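Local coordinates for protein putative NADPH:quinone oxidoreductase (Ralstonia eutropha, PDB 3IUP) that binds NADPH and probably uses it to reduce quinones or related substrates, at residues V155-A160 / G185-Q190; T178-N183 / L199-R204. One frame throughout, in Å; residues are numbered along the deposited sequence.

Contact 1 of 2, residues V155-A160 / G185-Q190. With NDP (NADPH dihydro-nicotinamide-adenine-dinucleotide phosphate), chain C.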
loop_
_atom_site.group_PDB
_atom_site.type_symbol
_atom_site.label_atom_id
_atom_site.label_comp_id
_atom_site.label_asym_id
_atom_site.label_seq_id
_atom_site.Cartn_x
_atom_site.Cartn_y
_atom_site.Cartn_z
ATOM N N VAL A 155 20.087 6.402 -13.103
ATOM C CA VAL A 155 19.015 6.587 -12.150
ATOM C C VAL A 155 17.669 6.822 -12.889
ATOM O O VAL A 155 16.694 6.071 -12.732
ATOM C CB VAL A 155 19.348 7.739 -11.172
ATOM C CG1 VAL A 155 18.160 8.174 -10.272
ATOM C CG2 VAL A 155 20.588 7.316 -10.254
ATOM N N ASN A 156 17.627 7.836 -13.722
ATOM C CA ASN A 156 16.374 8.125 -14.453
ATOM C C ASN A 156 16.024 7.139 -15.570
ATOM O O ASN A 156 14.861 6.639 -15.615
ATOM C CB ASN A 156 16.259 9.604 -14.863
ATOM C CG ASN A 156 16.013 10.516 -13.664
ATOM O OD1 ASN A 156 15.715 10.051 -12.550
ATOM N ND2 ASN A 156 16.174 11.847 -13.875
ATOM N N PRO A 157 16.990 6.782 -16.431
ATOM C CA PRO A 157 16.627 5.859 -17.490
ATOM C C PRO A 157 16.168 4.477 -16.996
ATOM O O PRO A 157 15.205 3.913 -17.533
ATOM C CB PRO A 157 17.909 5.775 -18.336
ATOM C CG PRO A 157 18.550 7.093 -18.169
ATOM C CD PRO A 157 18.281 7.457 -16.701
ATOM N N LEU A 158 16.855 3.916 -16.007
ATOM C CA LEU A 158 16.511 2.582 -15.562
ATOM C C LEU A 158 15.243 2.620 -14.740
ATOM O O LEU A 158 14.517 1.641 -14.725
ATOM C CB LEU A 158 17.621 1.894 -14.785
ATOM C CG LEU A 158 18.838 1.608 -15.635
ATOM C CD1 LEU A 158 20.005 1.078 -14.746
ATOM C CD2 LEU A 158 18.563 0.669 -16.861
ATOM N N THR A 159 14.986 3.719 -14.035
ATOM C CA THR A 159 13.748 3.839 -13.295
ATOM C C THR A 159 12.600 3.919 -14.275
ATOM O O THR A 159 11.579 3.264 -14.063
ATOM C CB THR A 159 13.780 5.016 -12.339
ATOM O OG1 THR A 159 14.842 4.812 -11.389
ATOM C CG2 THR A 159 12.473 5.204 -11.569
ATOM N N ALA A 160 12.742 4.706 -15.334
ATOM C CA ALA A 160 11.663 4.823 -16.324
ATOM C C ALA A 160 11.398 3.470 -16.952
ATOM O O ALA A 160 10.247 3.037 -17.058
ATOM C CB ALA A 160 11.977 5.869 -17.371
ATOM N N GLY A 185 10.094 11.828 -16.205
ATOM C CA GLY A 185 8.803 11.811 -16.867
ATOM C C GLY A 185 8.871 12.047 -18.343
ATOM O O GLY A 185 8.131 11.420 -19.138
ATOM N N GLN A 186 9.732 12.963 -18.751
ATOM C CA GLN A 186 9.917 13.207 -20.159
ATOM C C GLN A 186 10.472 11.952 -20.855
ATOM O O GLN A 186 10.052 11.651 -21.948
ATOM C CB GLN A 186 10.797 14.433 -20.406
ATOM C CG GLN A 186 10.159 15.703 -19.928
ATOM C CD GLN A 186 11.059 16.917 -20.003
ATOM O OE1 GLN A 186 11.585 17.196 -21.054
ATOM N NE2 GLN A 186 11.220 17.666 -18.875
HETATM N N MSE A 187 11.366 11.218 -20.177
HETATM C CA MSE A 187 11.893 9.983 -20.721
HETATM C C MSE A 187 10.825 8.953 -20.791
HETATM O O MSE A 187 10.731 8.258 -21.778
HETATM C CB MSE A 187 13.077 9.419 -19.889
HETATM C CG MSE A 187 14.184 10.308 -19.771
HETATM SE SE MSE A 187 15.464 9.413 -18.590
HETATM C CE MSE A 187 16.762 10.868 -18.634
ATOM N N LEU A 188 10.032 8.819 -19.725
ATOM C CA LEU A 188 8.995 7.801 -19.704
ATOM C C LEU A 188 7.996 8.005 -20.832
ATOM O O LEU A 188 7.595 7.075 -21.528
ATOM C CB LEU A 188 8.310 7.772 -18.340
ATOM C CG LEU A 188 7.137 6.785 -18.311
ATOM C CD1 LEU A 188 7.656 5.305 -18.446
ATOM C CD2 LEU A 188 6.346 7.030 -16.989
ATOM N N ASN A 189 7.627 9.257 -21.058
ATOM C CA ASN A 189 6.714 9.552 -22.149
ATOM C C ASN A 189 7.327 9.145 -23.500
ATOM O O ASN A 189 6.654 8.570 -24.325
ATOM C CB ASN A 189 6.351 11.020 -22.149
ATOM C CG ASN A 189 5.407 11.365 -23.270
ATOM O OD1 ASN A 189 4.293 10.850 -23.324
ATOM N ND2 ASN A 189 5.843 12.256 -24.155
ATOM N N GLN A 190 8.618 9.397 -23.718
ATOM C CA GLN A 190 9.255 8.949 -24.966
ATOM C C GLN A 190 9.293 7.407 -25.129
ATOM O O GLN A 190 9.121 6.879 -26.225
ATOM C CB GLN A 190 10.656 9.548 -25.133
ATOM C CG GLN A 190 10.694 11.106 -25.326
ATOM C CD GLN A 190 9.742 11.561 -26.429
ATOM O OE1 GLN A 190 9.760 10.995 -27.512
ATOM N NE2 GLN A 190 8.869 12.513 -26.136
HETATM P PA NDP C . 13.397 16.716 -11.959
HETATM O O1A NDP C . 13.804 16.676 -13.348
HETATM O O2A NDP C . 14.138 17.578 -11.012
HETATM O O5B NDP C . 11.812 17.194 -12.007
HETATM C C5B NDP C . 11.118 17.227 -10.755
HETATM C C4B NDP C . 9.667 17.483 -11.025
HETATM O O4B NDP C . 9.046 17.465 -9.773
HETATM C C3B NDP C . 9.404 18.850 -11.679
HETATM O O3B NDP C . 8.530 18.813 -12.788
HETATM C C2B NDP C . 8.715 19.654 -10.555
HETATM O O2B NDP C . 7.713 20.561 -11.012
HETATM C C1B NDP C . 8.089 18.531 -9.739
HETATM N N9A NDP C . 7.879 18.881 -8.328
HETATM C C8A NDP C . 8.840 19.404 -7.488
HETATM N N7A NDP C . 8.318 19.518 -6.254
HETATM C C5A NDP C . 7.015 19.057 -6.281
HETATM C C6A NDP C . 5.989 18.938 -5.321
HETATM N N6A NDP C . 6.101 19.382 -4.056
HETATM N N1A NDP C . 4.773 18.411 -5.703
HETATM C C2A NDP C . 4.531 18.035 -6.987
HETATM N N3A NDP C . 5.535 18.150 -7.921
HETATM C C4A NDP C . 6.747 18.650 -7.581
HETATM O O3 NDP C . 13.349 15.278 -11.221
HETATM P PN NDP C . 13.891 13.925 -11.780
HETATM O O1N NDP C . 13.380 13.578 -13.083
HETATM O O2N NDP C . 15.379 13.807 -11.609
HETATM O O5D NDP C . 13.222 12.906 -10.698
HETATM C C5D NDP C . 11.809 12.657 -10.753
HETATM C C4D NDP C . 11.374 11.903 -9.502
HETATM O O4D NDP C . 11.791 10.533 -9.676
HETATM C C3D NDP C . 11.959 12.406 -8.166
HETATM O O3D NDP C . 11.006 12.332 -7.125
HETATM C C2D NDP C . 13.056 11.385 -7.910
HETATM O O2D NDP C . 13.464 11.248 -6.557
HETATM C C1D NDP C . 12.350 10.129 -8.427
HETATM N N1N NDP C . 13.260 8.978 -8.629
HETATM C C2N NDP C . 13.083 7.924 -7.795
HETATM C C3N NDP C . 13.877 6.811 -7.875
HETATM C C7N NDP C . 13.576 5.590 -7.028
HETATM O O7N NDP C . 14.508 4.557 -7.085
HETATM N N7N NDP C . 12.509 5.465 -6.227
HETATM C C4N NDP C . 14.755 6.625 -9.051
HETATM C C5N NDP C . 14.868 7.844 -9.932
HETATM C C6N NDP C . 14.102 8.978 -9.687
HETATM P P2B NDP C . 7.678 22.121 -10.495
HETATM O O1X NDP C . 8.400 22.953 -11.564
HETATM O O2X NDP C . 8.336 22.305 -9.131
HETATM O O3X NDP C . 6.177 22.445 -10.428
#
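M187 of helix 183-195 lays its selenium against N156 and P157 of helix 155-169, making a buried, apolar helix-helix contact at the edge of the NADPH pocket of a medium-chain dehydrogenase/reductase type of fold. The two short helical segments cross at -43° with their axes 9.1 Å apart, and no hydrogen bond joins them. M187 is a selenomethionine whose chain runs extended beyond CG (chi2 176°). That carries SE to 3.8 Å from CB of N156 and 3.9 Å from CG of P157, so the chain lies obliquely across the proline ring near the start of the neighbouring helix. A small residue lets the backbones close in farther along: CA of A160 is 5.2 Å from CA of L188, and CB of A160 is 4.2 Å from CB of L188. CD1 of L188 also rests against the carbonyl oxygen of A160.

The same end of helix 155-169 also serves the cofactor, an example of one short segment doing both jobs, and N156 takes part in both. CB of N156 meets the selenium while its amide reaches the nicotinamide-side phosphate: ND2 donates a nearly straight hydrogen bond (168°) to O2N of NADPH at 3.1 Å. T159 brings OG1 to 3.0 Å from C4N, the carbon from which NADPH gives up hydride, and V155 brings CG1 close to C5N. The T159 hydroxyl donates to O of V155 one turn back at 2.6 Å, which fixes its rotation beside the dihydronicotinamide.

Around this pair, helix 320-332 packs on P157 and L158 through V330 and L326, A160 touches I191 farther along helix 183-195, and L188 rests on L199 of strand 199-203 in the parallel sheet.

Contact 2 of 2, residues T178-N183 / L199-R204; sequences TAAASN and LVNIVR. With NDP (NADPH dihydro-nicotinamide-adenine-dinucleotide phosphate), chain C.
A180 turns its CB onto strand 199-203 and gives its backbone N-H to the carbonyl oxygen of I202, N to O 3.0 Å, joining the turn after the first strand of a Rossmann-type fold to the second strand. The donor is tilted 27° from the carbonyl plane. The same oxygen receives a CA-H...O contact from T178, whose CG2 lies beside the I202 side chain. CB of A180 meets OD1 of N201 on one flank and CG1 of V203 on another, and that valine methyl also reaches A181.

Behind this first shell, a type I turn from A179 to S182 shapes the loop, closed by the backbone bond from S182 N to A179 O. S182 is the N-cap of helix 183-195, its OG accepting from the backbone N of G185. The helix start meets the cofactor's pyrophosphate directly: N183 N donates to O1A of NADPH at 2.9 Å, and the helix dipole would be expected to favour that negative charge. OG1 of T178 is hydrogen-bonded to OD1 of D246 and N of A247 on strand 243-249, the other neighbour of strand 175-177 in the sheet, while ND2 of N201 is bonded to O of H219.

At the end of the second strand, R204 reads the 2'-phosphate that sets NADPH apart from NADH. Its chain is extended from CG to NE, and the adenine lies over one guanidinium face, with C5A 3.4 Å above the plane and offset toward the rim, while the phosphate sits at the edge in plane. Two donors grip it there: NE to O3X at 2.7 Å and NH2 to O2X at 2.9 Å.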
loop_
_atom_site.group_PDB
_atom_site.type_symbol
_atom_site.label_atom_id
_atom_site.label_comp_id
_atom_site.label_asym_id
_atom_site.label_seq_id
_atom_site.Cartn_x
_atom_site.Cartn_y
_atom_site.Cartn_z
ATOM N N THR A 178 3.143 10.571 -12.246
ATOM C CA THR A 178 2.971 11.922 -11.717
ATOM C C THR A 178 4.290 12.721 -11.770
ATOM O O THR A 178 5.364 12.184 -12.029
ATOM C CB THR A 178 2.389 11.958 -10.323
ATOM O OG1 THR A 178 3.394 11.582 -9.354
ATOM C CG2 THR A 178 1.153 11.023 -10.196
ATOM N N ALA A 179 4.170 14.017 -11.496
ATOM C CA ALA A 179 5.254 14.985 -11.698
ATOM C C ALA A 179 5.902 14.722 -13.065
ATOM O O ALA A 179 7.117 14.743 -13.210
ATOM C CB ALA A 179 6.261 14.923 -10.539
ATOM N N ALA A 180 5.045 14.538 -14.072
ATOM C CA ALA A 180 5.417 13.929 -15.353
ATOM C C ALA A 180 6.323 14.836 -16.218
ATOM O O ALA A 180 6.941 14.369 -17.154
ATOM C CB ALA A 180 4.226 13.509 -16.138
ATOM N N ALA A 181 6.419 16.120 -15.862
ATOM C CA ALA A 181 7.329 17.046 -16.587
ATOM C C ALA A 181 8.732 17.011 -16.015
ATOM O O ALA A 181 9.628 17.741 -16.480
ATOM C CB ALA A 181 6.763 18.478 -16.573
ATOM N N SER A 182 8.939 16.140 -15.029
ATOM C CA SER A 182 10.303 15.858 -14.565
ATOM C C SER A 182 11.164 15.341 -15.704
ATOM O O SER A 182 10.662 14.851 -16.722
ATOM C CB SER A 182 10.282 14.826 -13.414
ATOM O OG SER A 182 9.897 13.572 -13.925
ATOM N N ASN A 183 12.483 15.451 -15.562
ATOM C CA ASN A 183 13.348 14.773 -16.500
ATOM C C ASN A 183 12.960 13.305 -16.727
ATOM O O ASN A 183 12.849 12.839 -17.872
ATOM C CB ASN A 183 14.831 14.869 -16.099
ATOM C CG ASN A 183 15.486 16.200 -16.477
ATOM O OD1 ASN A 183 14.827 17.199 -16.659
ATOM N ND2 ASN A 183 16.813 16.194 -16.597
ATOM N N LEU A 199 -0.289 5.685 -21.590
ATOM C CA LEU A 199 0.328 6.367 -20.464
ATOM C C LEU A 199 -0.534 7.563 -20.111
ATOM O O LEU A 199 -0.948 8.331 -21.001
ATOM C CB LEU A 199 1.718 6.793 -20.866
ATOM C CG LEU A 199 2.394 7.802 -19.931
ATOM C CD1 LEU A 199 2.648 7.169 -18.490
ATOM C CD2 LEU A 199 3.689 8.333 -20.520
ATOM N N VAL A 200 -0.803 7.758 -18.829
ATOM C CA VAL A 200 -1.422 8.973 -18.375
ATOM C C VAL A 200 -0.405 9.760 -17.609
ATOM O O VAL A 200 0.114 9.303 -16.575
ATOM C CB VAL A 200 -2.664 8.721 -17.519
ATOM C CG1 VAL A 200 -3.259 10.065 -16.950
ATOM C CG2 VAL A 200 -3.717 7.829 -18.279
ATOM N N ASN A 201 -0.112 10.966 -18.094
ATOM C CA ASN A 201 0.829 11.872 -17.434
ATOM C C ASN A 201 0.062 12.846 -16.568
ATOM O O ASN A 201 -0.928 13.405 -17.024
ATOM C CB ASN A 201 1.603 12.691 -18.483
ATOM C CG ASN A 201 2.462 11.845 -19.370
ATOM O OD1 ASN A 201 3.554 11.480 -18.970
ATOM N ND2 ASN A 201 1.992 11.517 -20.595
ATOM N N ILE A 202 0.497 13.004 -15.334
ATOM C CA ILE A 202 -0.081 13.977 -14.407
ATOM C C ILE A 202 0.954 15.002 -14.038
ATOM O O ILE A 202 2.065 14.663 -13.654
ATOM C CB ILE A 202 -0.658 13.308 -13.151
ATOM C CG1 ILE A 202 -1.793 12.372 -13.543
ATOM C CG2 ILE A 202 -1.151 14.374 -12.168
ATOM C CD1 ILE A 202 -2.352 11.462 -12.405
ATOM N N VAL A 203 0.586 16.281 -14.172
ATOM C CA VAL A 203 1.474 17.399 -13.843
ATOM C C VAL A 203 0.796 18.321 -12.836
ATOM O O VAL A 203 -0.373 18.115 -12.500
ATOM C CB VAL A 203 1.862 18.196 -15.123
ATOM C CG1 VAL A 203 2.620 17.315 -16.112
ATOM C CG2 VAL A 203 0.603 18.810 -15.777
ATOM N N ARG A 204 1.484 19.355 -12.377
ATOM C CA ARG A 204 0.874 20.283 -11.420
ATOM C C ARG A 204 0.677 21.698 -11.880
ATOM O O ARG A 204 0.127 22.500 -11.130
ATOM C CB ARG A 204 1.601 20.258 -10.081
ATOM C CG ARG A 204 2.926 20.944 -10.045
ATOM C CD ARG A 204 3.292 21.158 -8.549
ATOM N NE ARG A 204 4.641 21.669 -8.339
ATOM C CZ ARG A 204 5.158 21.934 -7.128
ATOM N NH1 ARG A 204 4.424 21.762 -6.011
ATOM N NH2 ARG A 204 6.403 22.388 -7.008
HETATM P PA NDP C . 13.397 16.716 -11.959
HETATM O O1A NDP C . 13.804 16.676 -13.348
HETATM O O2A NDP C . 14.138 17.578 -11.012
HETATM O O5B NDP C . 11.812 17.194 -12.007
HETATM C C5B NDP C . 11.118 17.227 -10.755
HETATM C C4B NDP C . 9.667 17.483 -11.025
HETATM O O4B NDP C . 9.046 17.465 -9.773
HETATM C C3B NDP C . 9.404 18.850 -11.679
HETATM O O3B NDP C . 8.530 18.813 -12.788
HETATM C C2B NDP C . 8.715 19.654 -10.555
HETATM O O2B NDP C . 7.713 20.561 -11.012
HETATM C C1B NDP C . 8.089 18.531 -9.739
HETATM N N9A NDP C . 7.879 18.881 -8.328
HETATM C C8A NDP C . 8.840 19.404 -7.488
HETATM N N7A NDP C . 8.318 19.518 -6.254
HETATM C C5A NDP C . 7.015 19.057 -6.281
HETATM C C6A NDP C . 5.989 18.938 -5.321
HETATM N N6A NDP C . 6.101 19.382 -4.056
HETATM N N1A NDP C . 4.773 18.411 -5.703
HETATM C C2A NDP C . 4.531 18.035 -6.987
HETATM N N3A NDP C . 5.535 18.150 -7.921
HETATM C C4A NDP C . 6.747 18.650 -7.581
HETATM O O3 NDP C . 13.349 15.278 -11.221
HETATM P PN NDP C . 13.891 13.925 -11.780
HETATM O O1N NDP C . 13.380 13.578 -13.083
HETATM O O2N NDP C . 15.379 13.807 -11.609
HETATM O O5D NDP C . 13.222 12.906 -10.698
HETATM C C5D NDP C . 11.809 12.657 -10.753
HETATM C C4D NDP C . 11.374 11.903 -9.502
HETATM O O4D NDP C . 11.791 10.533 -9.676
HETATM C C3D NDP C . 11.959 12.406 -8.166
HETATM O O3D NDP C . 11.006 12.332 -7.125
HETATM C C2D NDP C . 13.056 11.385 -7.910
HETATM O O2D NDP C . 13.464 11.248 -6.557
HETATM C C1D NDP C . 12.350 10.129 -8.427
HETATM N N1N NDP C . 13.260 8.978 -8.629
HETATM C C2N NDP C . 13.083 7.924 -7.795
HETATM C C3N NDP C . 13.877 6.811 -7.875
HETATM C C7N NDP C . 13.576 5.590 -7.028
HETATM O O7N NDP C . 14.508 4.557 -7.085
HETATM N N7N NDP C . 12.509 5.465 -6.227
HETATM C C4N NDP C . 14.755 6.625 -9.051
HETATM C C5N NDP C . 14.868 7.844 -9.932
HETATM C C6N NDP C . 14.102 8.978 -9.687
HETATM P P2B NDP C . 7.678 22.121 -10.495
HETATM O O1X NDP C . 8.400 22.953 -11.564
HETATM O O2X NDP C . 8.336 22.305 -9.131
HETATM O O3X NDP C . 6.177 22.445 -10.428
#

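Three of the four segments, 178-183, 185-190 and 199-204, belong to one strand-turn-helix-strand unit of the Rossmann-type fold; helix 155-169 comes before it and packs on its helix. The centres of the two contacts are 11 Å apart, and their segments alternate along the chain. NE2 of Q186 probably bonds to O of A181, 2.9 Å away, fastening helix to turn, while CA of N189 packs 3.6 Å from CD2 of L199. Both contacts touch NADPH: 155-160 attends the nicotinamide and its phosphate, 178-183 the pyrophosphate, and R204 the adenosine end. In this protein, then, elements that pack against one another in the core also place the extended dinucleotide.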